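Local coordinates for tRNA (guanine(6)-N2)-methyltransferase (Thermus thermophilus, PDB 3TMA), which catalyses the S-adenosyl-L-methionine-dependent N2-methylation of the guanosine at position 6 of tRNA(Phe), at residues A[69-74]-A[175-180]; A[179-184]-A[245-250]; A[187-192]-A[214-219]. All coordinates share one frame; numbering follows the deposited sequence. Where two conformers were deposited one is given.

Interaction 1: A[69-74]-A[175-180]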
ATOM      1  N   GLY A  69      -1.343 -11.439   5.923  1.00 34.58           N
ATOM      2  CA  GLY A  69      -2.735 -11.116   5.607  1.00 34.30           C
ATOM      3  C   GLY A  69      -2.985  -9.609   5.589  1.00 35.97           C
ATOM      4  O   GLY A  69      -4.138  -9.145   5.389  1.00 35.09           O
ATOM      5  N   LEU A  70      -1.929  -8.836   5.845  1.00 32.24           N
ATOM      6  CA  LEU A  70      -2.052  -7.361   5.918  1.00 30.58           C
ATOM      7  C   LEU A  70      -2.415  -6.810   4.553  1.00 30.98           C
ATOM      8  O   LEU A  70      -1.825  -7.191   3.551  1.00 32.08           O
ATOM      9  CB  LEU A  70      -0.736  -6.733   6.393  1.00 28.85           C
ATOM     10  CG  LEU A  70      -0.433  -6.992   7.862  1.00 30.01           C
ATOM     11  CD1 LEU A  70       1.032  -6.642   8.216  1.00 28.81           C
ATOM     12  CD2 LEU A  70      -1.437  -6.260   8.755  1.00 28.62           C
ATOM     13  N   ARG A  71      -3.422  -5.952   4.509  1.00 30.00           N
ATOM     14  CA  ARG A  71      -3.846  -5.354   3.258  1.00 31.48           C
ATOM     15  C   ARG A  71      -3.273  -3.952   3.020  1.00 29.83           C
ATOM     16  O   ARG A  71      -3.442  -3.404   1.927  1.00 30.31           O
ATOM     17  CB  ARG A  71      -5.372  -5.309   3.201  1.00 33.11           C
ATOM     18  CG  ARG A  71      -5.979  -6.709   3.280  1.00 42.62           C
ATOM     19  CD  ARG A  71      -6.289  -7.124   1.899  1.00 55.09           C
ATOM     20  NE  ARG A  71      -7.528  -7.859   1.885  1.00 64.40           N
ATOM     21  CZ  ARG A  71      -8.177  -8.224   0.791  1.00 68.04           C
ATOM     22  NH1 ARG A  71      -7.768  -7.823  -0.405  1.00 63.04           N
ATOM     23  NH2 ARG A  71      -9.278  -8.956   0.916  1.00 72.30           N
ATOM     24  N   LEU A  72      -2.614  -3.360   4.010  1.00 26.80           N
ATOM     25  CA  LEU A  72      -2.004  -2.057   3.751  1.00 27.65           C
ATOM     26  C   LEU A  72      -0.478  -2.134   3.643  1.00 28.85           C
ATOM     27  O   LEU A  72       0.178  -1.103   3.614  1.00 27.96           O
ATOM     28  CB  LEU A  72      -2.394  -1.070   4.847  1.00 25.71           C
ATOM     29  CG  LEU A  72      -3.894  -0.715   4.770  1.00 32.45           C
ATOM     30  CD1 LEU A  72      -4.427  -0.271   6.133  1.00 36.16           C
ATOM     31  CD2 LEU A  72      -4.096   0.359   3.692  1.00 30.84           C
ATOM     32  N   ALA A  73       0.087  -3.339   3.590  1.00 25.54           N
ATOM     33  CA  ALA A  73       1.547  -3.444   3.593  1.00 25.55           C
ATOM     34  C   ALA A  73       2.102  -3.799   2.229  1.00 25.70           C
ATOM     35  O   ALA A  73       1.497  -4.575   1.481  1.00 26.96           O
ATOM     36  CB  ALA A  73       2.023  -4.465   4.645  1.00 24.39           C
ATOM     37  N   HIS A  74       3.274  -3.266   1.924  1.00 25.93           N
ATOM     38  CA  HIS A  74       4.005  -3.702   0.733  0.50 28.52           C
ATOM     39  C   HIS A  74       4.981  -4.819   1.099  1.00 29.69           C
ATOM     40  O   HIS A  74       4.784  -5.971   0.668  1.00 31.64           O
ATOM     41  CB  HIS A  74       4.743  -2.535   0.089  0.50 29.68           C
ATOM     42  CG  HIS A  74       3.834  -1.533  -0.533  0.50 31.17           C
ATOM     43  ND1 HIS A  74       2.893  -1.871  -1.486  0.50 31.85           N
ATOM     44  CD2 HIS A  74       3.739  -0.194  -0.363  0.50 35.49           C
ATOM     45  CE1 HIS A  74       2.268  -0.776  -1.881  0.50 33.68           C
ATOM     46  NE2 HIS A  74       2.724   0.243  -1.170  0.50 30.62           N
ATOM     47  N   SER A 175       1.236  -6.465  -2.002  1.00 37.47           N
ATOM     48  CA  SER A 175       0.400  -5.696  -2.859  1.00 39.18           C
ATOM     49  C   SER A 175       0.301  -6.258  -4.280  1.00 40.43           C
ATOM     50  O   SER A 175      -0.491  -5.752  -5.087  1.00 40.26           O
ATOM     51  CB  SER A 175       0.909  -4.262  -2.881  1.00 41.72           C
ATOM     52  OG  SER A 175       2.303  -4.262  -3.085  1.00 43.09           O
ATOM     53  N   ARG A 176       1.033  -7.336  -4.576  1.00 39.39           N
ATOM     54  CA  ARG A 176       0.880  -8.022  -5.874  1.00 42.20           C
ATOM     55  C   ARG A 176      -0.346  -8.943  -5.972  1.00 42.99           C
ATOM     56  O   ARG A 176      -0.422  -9.788  -6.857  1.00 46.73           O
ATOM     57  CB  ARG A 176       2.128  -8.827  -6.210  1.00 44.82           C
ATOM     58  CG  ARG A 176       3.345  -7.971  -6.394  1.00 51.42           C
ATOM     59  CD  ARG A 176       3.405  -7.406  -7.820  1.00 63.84           C
ATOM     60  NE  ARG A 176       4.796  -7.170  -8.209  1.00 74.24           N
ATOM     61  CZ  ARG A 176       5.447  -6.027  -8.010  1.00 76.13           C
ATOM     62  NH1 ARG A 176       4.823  -4.989  -7.467  1.00 74.46           N
ATOM     63  NH2 ARG A 176       6.719  -5.915  -8.378  1.00 81.70           N
ATOM     64  N   ARG A 177      -1.360  -8.710  -5.151  1.00 39.93           N
ATOM     65  CA  ARG A 177      -2.639  -9.392  -5.357  1.00 39.41           C
ATOM     66  C   ARG A 177      -3.368  -8.853  -6.595  1.00 41.67           C
ATOM     67  O   ARG A 177      -3.109  -7.708  -7.043  1.00 42.64           O
ATOM     68  CB  ARG A 177      -3.500  -9.341  -4.090  1.00 37.25           C
ATOM     69  CG  ARG A 177      -3.685  -7.939  -3.471  1.00 37.65           C
ATOM     70  CD  ARG A 177      -4.557  -8.039  -2.234  1.00 35.98           C
ATOM     71  NE  ARG A 177      -4.834  -6.716  -1.659  1.00 34.85           N
ATOM     72  CZ  ARG A 177      -3.995  -6.038  -0.875  1.00 34.94           C
ATOM     73  NH1 ARG A 177      -2.793  -6.530  -0.597  1.00 31.59           N
ATOM     74  NH2 ARG A 177      -4.340  -4.842  -0.389  1.00 32.56           N
ATOM     75  N   PHE A 178      -4.257  -9.677  -7.151  1.00 40.78           N
ATOM     76  CA  PHE A 178      -5.044  -9.324  -8.332  1.00 44.03           C
ATOM     77  C   PHE A 178      -4.178  -8.939  -9.550  1.00 47.85           C
ATOM     78  O   PHE A 178      -4.411  -7.881 -10.142  1.00 48.60           O
ATOM     79  CB  PHE A 178      -6.069  -8.209  -8.001  1.00 41.88           C
ATOM     80  CG  PHE A 178      -6.854  -8.477  -6.751  1.00 41.09           C
ATOM     81  CD1 PHE A 178      -7.442  -9.719  -6.561  1.00 37.66           C
ATOM     82  CD2 PHE A 178      -6.944  -7.525  -5.735  1.00 38.97           C
ATOM     83  CE1 PHE A 178      -8.134 -10.013  -5.374  1.00 44.12           C
ATOM     84  CE2 PHE A 178      -7.672  -7.785  -4.554  1.00 36.47           C
ATOM     85  CZ  PHE A 178      -8.263  -9.031  -4.374  1.00 40.03           C
ATOM     86  N   PRO A 179      -3.199  -9.799  -9.937  1.00 49.59           N
ATOM     87  CA  PRO A 179      -2.256  -9.461 -10.994  1.00 53.49           C
ATOM     88  C   PRO A 179      -2.947  -9.309 -12.366  1.00 57.44           C
ATOM     89  O   PRO A 179      -2.494  -8.524 -13.190  1.00 59.72           O
ATOM     90  CB  PRO A 179      -1.267 -10.646 -10.996  1.00 55.36           C
ATOM     91  CG  PRO A 179      -2.076 -11.817 -10.475  1.00 54.22           C
ATOM     92  CD  PRO A 179      -2.956 -11.146  -9.397  1.00 49.48           C
ATOM     93  N   LYS A 180      -4.061  -9.997 -12.588  1.00 60.57           N
ATOM     94  CA  LYS A 180      -4.805  -9.812 -13.834  1.00 65.92           C
ATOM     95  C   LYS A 180      -5.308  -8.367 -14.009  1.00 66.31           C
ATOM     96  O   LYS A 180      -5.441  -7.880 -15.122  1.00 69.52           O
ATOM     97  CB  LYS A 180      -5.967 -10.805 -13.948  1.00 67.10           C
ATOM     98  CG  LYS A 180      -5.629 -12.138 -14.640  1.00 75.39           C
ATOM     99  CD  LYS A 180      -6.775 -13.161 -14.489  1.00 80.07           C
ATOM    100  CE  LYS A 180      -6.250 -14.556 -14.116  1.00 83.57           C
ATOM    101  NZ  LYS A 180      -5.695 -15.337 -15.274  1.00 86.60           N
TER
HETATM  102  O   HOH W   1      -1.023  -5.556   1.458  1.00 20.12           O
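Arg177 reaches across to the backbone of Arg71, and its NH2 donates a hydrogen bond of 2.9 Å to Arg71 O. The donor lies in the carbonyl plane, on a lone pair, although the oxygen is tilted some 18° out of the guanidinium plane. The chain of Arg177 runs extended from CG to NE, which carries the guanidinium the full distance to the carbonyl. In one of two conformers of His74, a further hydrogen bond of 2.9 Å joins His74 ND1 and Ser175 OG, the hydroxyl lying in the plane of the ring at its edge. The chi1 of 48° at Ser175 holds OG between its own backbone N and carbonyl carbon and turns it to the imidazole.

Water 1 adds an indirect link. It accepts from Arg177 NH1, at the edge of the guanidinium and in its plane, and donates to Leu70 O and Ala73 O, so that Arg177 engages three carbonyls, one directly and two through the water. This is a domain-to-domain contact: 69-74 lies in the N-terminal region that includes the THUMP domain, 175-180 in the loop between strand 162-168 and helix 189-198 of the Rossmann-fold methyltransferase part.

The two arginines also meet directly. Arg71 CD sits over one face of the Arg177 guanidinium, 3.6 Å above its plane, while the two guanidinium planes stand 84° apart. Arg71 NH1 comes within 3.4 Å of Arg177 NE, a close approach of two donors. Glu220 OE1 of helix 216-225 forms salt bridges with both nitrogens, which accounts for their closeness; Arg71 NH2 goes on to Ser223 of the same helix. Phe178 touches more loosely, its CE2 lying 4.2 Å from Arg71 NH1, and its ring leans on Leu219, Glu220 and Ser223.

Interaction 2: A[179-184]-A[245-250]; sequences PKAALR and REAALA
Lys180 and Ala181 lie against the C-terminal part of helix 238-250, one of the helices of the Rossmann-fold methyltransferase domain, and meet it through a small alanine surface. The residues 179-181 form a short 3-10 turn, closed by the bond from Ala182 N to Pro179 O, and this turn presents two consecutive residues to the helix. No hydrogen bond joins the two segments.

The apolar contacts centre on Ala247. Its methyl meets Lys180 CB at 3.7 Å and also faces the backbone N of Ala181, while the two alanine methyls, Ala181 CB and Ala247 CB, are 4.4 Å apart. Because Ala247 has only a methyl, the backbones come close: the CA atoms of Lys180 and Ala247 are separated by 5.3 Å. Leu219 of helix 216-225 touches both Ala181 and Ala247, joining the turn and the helix to a third element. Ala181 also packs against Thr216, which by similarity belongs to the S-adenosyl-L-methionine site.

Charge plays little part: Lys180 NZ and Glu246 OE1 stand 5.9 Å apart, too far for a salt bridge, so any attraction between them would be long-range. The lysine is poorly ordered, and its outer atoms are placed with less confidence. It is its aliphatic part that makes the contact: bent at chi3 (-136°) and chi4 (-79°), the chain as modelled passes along the helix until its CE reaches Ala250 CB at 3.8 Å.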
ATOM      1  N   PRO A 179      -3.199  -9.799  -9.937  1.00 49.59           N
ATOM      2  CA  PRO A 179      -2.256  -9.461 -10.994  1.00 53.49           C
ATOM      3  C   PRO A 179      -2.947  -9.309 -12.366  1.00 57.44           C
ATOM      4  O   PRO A 179      -2.494  -8.524 -13.190  1.00 59.72           O
ATOM      5  CB  PRO A 179      -1.267 -10.646 -10.996  1.00 55.36           C
ATOM      6  CG  PRO A 179      -2.076 -11.817 -10.475  1.00 54.22           C
ATOM      7  CD  PRO A 179      -2.956 -11.146  -9.397  1.00 49.48           C
ATOM      8  N   LYS A 180      -4.061  -9.997 -12.588  1.00 60.57           N
ATOM      9  CA  LYS A 180      -4.805  -9.812 -13.834  1.00 65.92           C
ATOM     10  C   LYS A 180      -5.308  -8.367 -14.009  1.00 66.31           C
ATOM     11  O   LYS A 180      -5.441  -7.880 -15.122  1.00 69.52           O
ATOM     12  CB  LYS A 180      -5.967 -10.805 -13.948  1.00 67.10           C
ATOM     13  CG  LYS A 180      -5.629 -12.138 -14.640  1.00 75.39           C
ATOM     14  CD  LYS A 180      -6.775 -13.161 -14.489  1.00 80.07           C
ATOM     15  CE  LYS A 180      -6.250 -14.556 -14.116  1.00 83.57           C
ATOM     16  NZ  LYS A 180      -5.695 -15.337 -15.274  1.00 86.60           N
ATOM     17  N   ALA A 181      -5.566  -7.668 -12.911  1.00 65.16           N
ATOM     18  CA  ALA A 181      -5.929  -6.259 -13.010  1.00 66.01           C
ATOM     19  C   ALA A 181      -4.717  -5.302 -13.005  1.00 69.12           C
ATOM     20  O   ALA A 181      -4.892  -4.099 -13.137  1.00 68.57           O
ATOM     21  CB  ALA A 181      -6.911  -5.888 -11.926  1.00 61.26           C
ATOM     22  N   ALA A 182      -3.498  -5.827 -12.863  1.00 73.93           N
ATOM     23  CA  ALA A 182      -2.303  -4.994 -12.589  1.00 76.89           C
ATOM     24  C   ALA A 182      -1.464  -4.610 -13.816  1.00 82.72           C
ATOM     25  O   ALA A 182      -1.780  -4.974 -14.963  1.00 85.47           O
ATOM     26  CB  ALA A 182      -1.410  -5.657 -11.545  1.00 75.18           C
ATOM     27  N   LEU A 183      -0.366  -3.898 -13.553  1.00 85.44           N
ATOM     28  CA  LEU A 183       0.424  -3.267 -14.609  1.00 91.57           C
ATOM     29  C   LEU A 183      -0.292  -1.993 -15.050  1.00 93.97           C
ATOM     30  O   LEU A 183       0.300  -1.122 -15.706  1.00 97.26           O
ATOM     31  N   ARG A 184      -1.577  -1.919 -14.701  1.00 93.03           N
ATOM     32  CA  ARG A 184      -2.384  -0.712 -14.822  1.00 93.52           C
ATOM     33  C   ARG A 184      -2.967  -0.322 -13.446  1.00 90.43           C
ATOM     34  O   ARG A 184      -3.669  -1.114 -12.817  1.00 88.77           O
ATOM     35  CB  ARG A 184      -3.496  -0.915 -15.863  1.00 94.41           C
ATOM     36  CG  ARG A 184      -4.082   0.381 -16.427  0.50 96.50           C
ATOM     37  CD  ARG A 184      -3.010   1.281 -17.053  0.50 98.30           C
ATOM     38  NE  ARG A 184      -3.587   2.402 -17.793  0.50 98.72           N
ATOM     39  CZ  ARG A 184      -4.111   3.489 -17.229  0.50 96.19           C
ATOM     40  NH1 ARG A 184      -4.145   3.615 -15.911  0.50 93.00           N
ATOM     41  NH2 ARG A 184      -4.604   4.452 -17.988  0.50 97.32           N
ATOM     42  N   ARG A 245     -13.416  -8.277 -15.476  1.00 37.11           N
ATOM     43  CA  ARG A 245     -14.309  -9.450 -15.306  1.00 38.07           C
ATOM     44  C   ARG A 245     -13.552 -10.756 -15.132  1.00 40.08           C
ATOM     45  O   ARG A 245     -13.934 -11.618 -14.292  1.00 38.95           O
ATOM     46  CB  ARG A 245     -15.313  -9.562 -16.473  1.00 40.86           C
ATOM     47  CG  ARG A 245     -16.424  -8.496 -16.402  1.00 40.07           C
ATOM     48  CD  ARG A 245     -17.495  -8.632 -17.531  1.00 48.92           C
ATOM     49  NE  ARG A 245     -18.301  -7.404 -17.642  1.00 52.27           N
ATOM     50  CZ  ARG A 245     -18.189  -6.496 -18.628  1.00 60.92           C
ATOM     51  NH1 ARG A 245     -17.367  -6.698 -19.660  1.00 60.93           N
ATOM     52  NH2 ARG A 245     -18.911  -5.372 -18.591  1.00 53.11           N
ATOM     53  N   GLU A 246     -12.506 -10.938 -15.950  1.00 39.45           N
ATOM     54  CA  GLU A 246     -11.621 -12.091 -15.819  1.00 42.63           C
ATOM     55  C   GLU A 246     -10.964 -12.195 -14.439  1.00 40.60           C
ATOM     56  O   GLU A 246     -10.892 -13.296 -13.817  1.00 40.85           O
ATOM     57  CB  GLU A 246     -10.548 -12.059 -16.922  1.00 45.10           C
ATOM     58  CG  GLU A 246     -11.029 -12.702 -18.221  1.00 52.84           C
ATOM     59  CD  GLU A 246     -10.007 -12.587 -19.368  0.50 59.79           C
ATOM     60  OE1 GLU A 246      -8.829 -12.233 -19.120  0.50 57.60           O
ATOM     61  OE2 GLU A 246     -10.402 -12.838 -20.525  0.50 65.63           O
ATOM     62  N   ALA A 247     -10.457 -11.063 -13.971  1.00 36.47           N
ATOM     63  CA  ALA A 247      -9.850 -11.007 -12.648  1.00 36.42           C
ATOM     64  C   ALA A 247     -10.848 -11.294 -11.538  1.00 33.57           C
ATOM     65  O   ALA A 247     -10.499 -11.979 -10.538  1.00 34.13           O
ATOM     66  CB  ALA A 247      -9.173  -9.627 -12.413  1.00 35.70           C
ATOM     67  N   ALA A 248     -12.064 -10.737 -11.649  1.00 30.49           N
ATOM     68  CA  ALA A 248     -13.104 -10.988 -10.645  1.00 28.98           C
ATOM     69  C   ALA A 248     -13.387 -12.490 -10.557  1.00 30.98           C
ATOM     70  O   ALA A 248     -13.463 -13.041  -9.461  1.00 31.72           O
ATOM     71  CB  ALA A 248     -14.391 -10.244 -10.980  1.00 27.93           C
ATOM     72  N   LEU A 249     -13.583 -13.145 -11.700  1.00 33.15           N
ATOM     73  CA  LEU A 249     -13.819 -14.582 -11.705  1.00 34.53           C
ATOM     74  C   LEU A 249     -12.644 -15.382 -11.083  1.00 36.52           C
ATOM     75  O   LEU A 249     -12.855 -16.308 -10.292  1.00 36.65           O
ATOM     76  CB  LEU A 249     -14.181 -15.078 -13.113  1.00 39.29           C
ATOM     77  CG  LEU A 249     -14.440 -16.613 -13.183  1.00 44.91           C
ATOM     78  CD1 LEU A 249     -15.621 -17.021 -12.326  1.00 45.74           C
ATOM     79  CD2 LEU A 249     -14.628 -17.133 -14.595  1.00 47.19           C
ATOM     80  N   ALA A 250     -11.406 -15.019 -11.416  1.00 36.02           N
ATOM     81  CA  ALA A 250     -10.241 -15.783 -10.965  1.00 39.29           C
ATOM     82  C   ALA A 250     -10.099 -15.779  -9.430  1.00 38.30           C
ATOM     83  O   ALA A 250      -9.587 -16.739  -8.839  1.00 39.05           O
ATOM     84  CB  ALA A 250      -8.968 -15.230 -11.617  1.00 41.20           C
TER

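Interaction 3: A[187-192]-A[214-219]; sequences LTPVLA and SGTIAL
A buried, apolar contact without a hydrogen bond joins the start of helix 189-198, and the loop leading into it, to the first turn of helix 216-225 in the methyltransferase domain. Two residues of the second helix carry it. Thr216 offers its methyl rather than its hydroxyl: CG2 stands anti to the backbone N and is thereby directed at the other segment, where it lies 3.9 Å from both Leu187 O and Pro189 N and 4.1 Å from the ring carbon CG of Pro189.

Ser214, Gly215 and Thr216 form part of the S-adenosyl-L-methionine site by similarity, and they sit where the loop after strand 207-209 enters its helix, as in the glycine-containing cofactor loop of Rossmann-fold methyltransferases. Gly215 is the N-cap of that helix.

Ile217 makes the other half of the contact with its CG1 branch, touching both Leu187 CD2 at 3.7 Å and Ala192 CB at 3.9 Å, although the leucine side chain is poorly ordered. The leucine and isoleucine side chains cross at about a right angle. At its start, helix 189-198 is capped by Thr188, whose OG1 accepts from Leu191 N in a nearly straight bond of 3.1 Å and is also hydrogen-bonded to His27.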
ATOM      1  N   LEU A 187      -1.697   2.410  -9.694  1.00 70.99           N
ATOM      2  CA  LEU A 187      -2.628   2.280  -8.563  1.00 61.69           C
ATOM      3  C   LEU A 187      -2.646   0.899  -7.887  1.00 54.38           C
ATOM      4  O   LEU A 187      -3.258  -0.033  -8.401  1.00 51.99           O
ATOM      5  CB  LEU A 187      -4.040   2.655  -8.961  1.00 62.08           C
ATOM      6  CG  LEU A 187      -4.899   2.484  -7.706  1.00 61.02           C
ATOM      7  CD1 LEU A 187      -4.816   3.719  -6.869  1.00 61.77           C
ATOM      8  CD2 LEU A 187      -6.308   2.187  -8.050  1.00 61.81           C
ATOM      9  N   THR A 188      -2.079   0.809  -6.695  1.00 47.88           N
ATOM     10  CA  THR A 188      -1.864  -0.505  -6.083  1.00 44.78           C
ATOM     11  C   THR A 188      -3.130  -0.932  -5.348  1.00 39.68           C
ATOM     12  O   THR A 188      -3.918  -0.069  -4.914  1.00 37.44           O
ATOM     13  CB  THR A 188      -0.694  -0.450  -5.081  1.00 44.26           C
ATOM     14  OG1 THR A 188      -1.042   0.448  -4.017  1.00 46.69           O
ATOM     15  CG2 THR A 188       0.537   0.127  -5.755  1.00 46.95           C
ATOM     16  N   PRO A 189      -3.258  -2.242  -5.063  1.00 37.16           N
ATOM     17  CA  PRO A 189      -4.323  -2.646  -4.131  1.00 34.26           C
ATOM     18  C   PRO A 189      -4.185  -2.000  -2.731  1.00 31.63           C
ATOM     19  O   PRO A 189      -5.193  -1.817  -2.040  1.00 29.19           O
ATOM     20  CB  PRO A 189      -4.159  -4.184  -4.051  1.00 35.64           C
ATOM     21  CG  PRO A 189      -3.593  -4.552  -5.373  1.00 36.21           C
ATOM     22  CD  PRO A 189      -2.679  -3.403  -5.781  1.00 37.55           C
ATOM     23  N   VAL A 190      -2.964  -1.652  -2.313  1.00 31.20           N
ATOM     24  CA  VAL A 190      -2.788  -0.981  -1.006  1.00 30.40           C
ATOM     25  C   VAL A 190      -3.478   0.418  -0.974  1.00 32.90           C
ATOM     26  O   VAL A 190      -4.161   0.767  -0.021  1.00 32.47           O
ATOM     27  CB  VAL A 190      -1.300  -0.868  -0.644  1.00 33.31           C
ATOM     28  CG1 VAL A 190      -1.118   0.071   0.566  1.00 29.42           C
ATOM     29  CG2 VAL A 190      -0.730  -2.300  -0.322  1.00 29.91           C
ATOM     30  N   LEU A 191      -3.283   1.196  -2.026  1.00 33.59           N
ATOM     31  CA  LEU A 191      -3.962   2.467  -2.172  1.00 36.43           C
ATOM     32  C   LEU A 191      -5.477   2.332  -2.280  1.00 34.62           C
ATOM     33  O   LEU A 191      -6.227   3.099  -1.640  1.00 35.27           O
ATOM     34  CB  LEU A 191      -3.440   3.211  -3.392  1.00 39.20           C
ATOM     35  CG  LEU A 191      -2.607   4.397  -2.920  1.00 49.68           C
ATOM     36  CD1 LEU A 191      -1.930   5.054  -4.120  1.00 57.67           C
ATOM     37  CD2 LEU A 191      -3.561   5.358  -2.195  1.00 48.54           C
ATOM     38  N   ALA A 192      -5.937   1.327  -3.010  1.00 33.05           N
ATOM     39  CA  ALA A 192      -7.363   1.014  -3.051  1.00 32.09           C
ATOM     40  C   ALA A 192      -7.954   0.689  -1.666  1.00 31.65           C
ATOM     41  O   ALA A 192      -9.046   1.165  -1.306  1.00 33.04           O
ATOM     42  CB  ALA A 192      -7.606  -0.162  -4.032  1.00 31.36           C
ATOM     43  N   SER A 214      -8.880  -1.617 -15.143  1.00 39.20           N
ATOM     44  CA  SER A 214      -8.862  -3.076 -15.106  1.00 40.87           C
ATOM     45  C   SER A 214      -9.330  -3.676 -13.764  1.00 37.14           C
ATOM     46  O   SER A 214      -9.259  -4.883 -13.562  1.00 37.14           O
ATOM     47  CB  SER A 214      -7.472  -3.596 -15.494  1.00 45.08           C
ATOM     48  OG  SER A 214      -6.503  -2.875 -14.759  1.00 50.59           O
ATOM     49  N   GLY A 215      -9.879  -2.846 -12.879  1.00 33.71           N
ATOM     50  CA  GLY A 215     -10.784  -3.335 -11.857  1.00 30.53           C
ATOM     51  C   GLY A 215     -10.227  -3.274 -10.436  1.00 30.22           C
ATOM     52  O   GLY A 215     -10.905  -3.697  -9.521  1.00 29.94           O
ATOM     53  N   THR A 216      -9.020  -2.743 -10.236  1.00 28.31           N
ATOM     54  CA  THR A 216      -8.338  -2.857  -8.925  1.00 29.27           C
ATOM     55  C   THR A 216      -9.130  -2.402  -7.706  1.00 27.85           C
ATOM     56  O   THR A 216      -9.220  -3.149  -6.699  1.00 26.17           O
ATOM     57  CB  THR A 216      -6.984  -2.145  -8.917  1.00 32.95           C
ATOM     58  OG1 THR A 216      -6.157  -2.698  -9.954  1.00 35.60           O
ATOM     59  CG2 THR A 216      -6.287  -2.335  -7.550  1.00 30.57           C
ATOM     60  N   ILE A 217      -9.762  -1.227  -7.800  1.00 24.12           N
ATOM     61  CA  ILE A 217     -10.540  -0.717  -6.665  1.00 26.03           C
ATOM     62  C   ILE A 217     -11.790  -1.579  -6.378  1.00 25.60           C
ATOM     63  O   ILE A 217     -12.052  -1.925  -5.210  1.00 23.20           O
ATOM     64  CB  ILE A 217     -10.955   0.739  -6.870  1.00 25.50           C
ATOM     65  CG1 ILE A 217      -9.735   1.650  -6.722  1.00 25.97           C
ATOM     66  CG2 ILE A 217     -11.965   1.159  -5.825  1.00 25.04           C
ATOM     67  CD1 ILE A 217      -9.987   3.079  -7.307  1.00 26.77           C
ATOM     68  N   ALA A 218     -12.507  -1.977  -7.438  1.00 22.95           N
ATOM     69  CA  ALA A 218     -13.673  -2.862  -7.276  1.00 22.53           C
ATOM     70  C   ALA A 218     -13.315  -4.213  -6.643  1.00 23.14           C
ATOM     71  O   ALA A 218     -14.063  -4.719  -5.795  1.00 22.89           O
ATOM     72  CB  ALA A 218     -14.417  -3.093  -8.646  1.00 23.06           C
ATOM     73  N   LEU A 219     -12.193  -4.805  -7.068  1.00 22.31           N
ATOM     74  CA  LEU A 219     -11.812  -6.115  -6.580  1.00 24.28           C
ATOM     75  C   LEU A 219     -11.399  -5.976  -5.126  1.00 24.09           C
ATOM     76  O   LEU A 219     -11.709  -6.857  -4.324  1.00 24.90           O
ATOM     77  CB  LEU A 219     -10.616  -6.677  -7.414  1.00 26.26           C
ATOM     78  CG  LEU A 219     -10.911  -6.876  -8.922  1.00 31.95           C
ATOM     79  CD1 LEU A 219      -9.610  -7.070  -9.741  1.00 32.90           C
ATOM     80  CD2 LEU A 219     -11.830  -8.074  -9.121  1.00 33.26           C
TER

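Overall arrangement
The three contacts follow one connection into the methyltransferase domain. Interactions 1 and 2 share Pro179 and Lys180, their centres about 13 Å apart: the segment making the interdomain contact continues into the 3-10 turn packed against helix 238-250. Interaction 3 is nested within the loop closed by interaction 2 (centres about 10 Å apart), and Ala181 O and Ser214 OG, 2.6 Å from each other, probably form the hydrogen bond between them. Interactions 1 and 3 (centres about 9 Å apart) meet where Arg177 NE lies 3.5 Å from Pro189 CB. Cofactor residues inferred by similarity lie within interaction 3; the nearest side-chain atoms of Phe178 and Thr216 are about 6 Å apart, those of Ala181 and Thr216 about 4 Å.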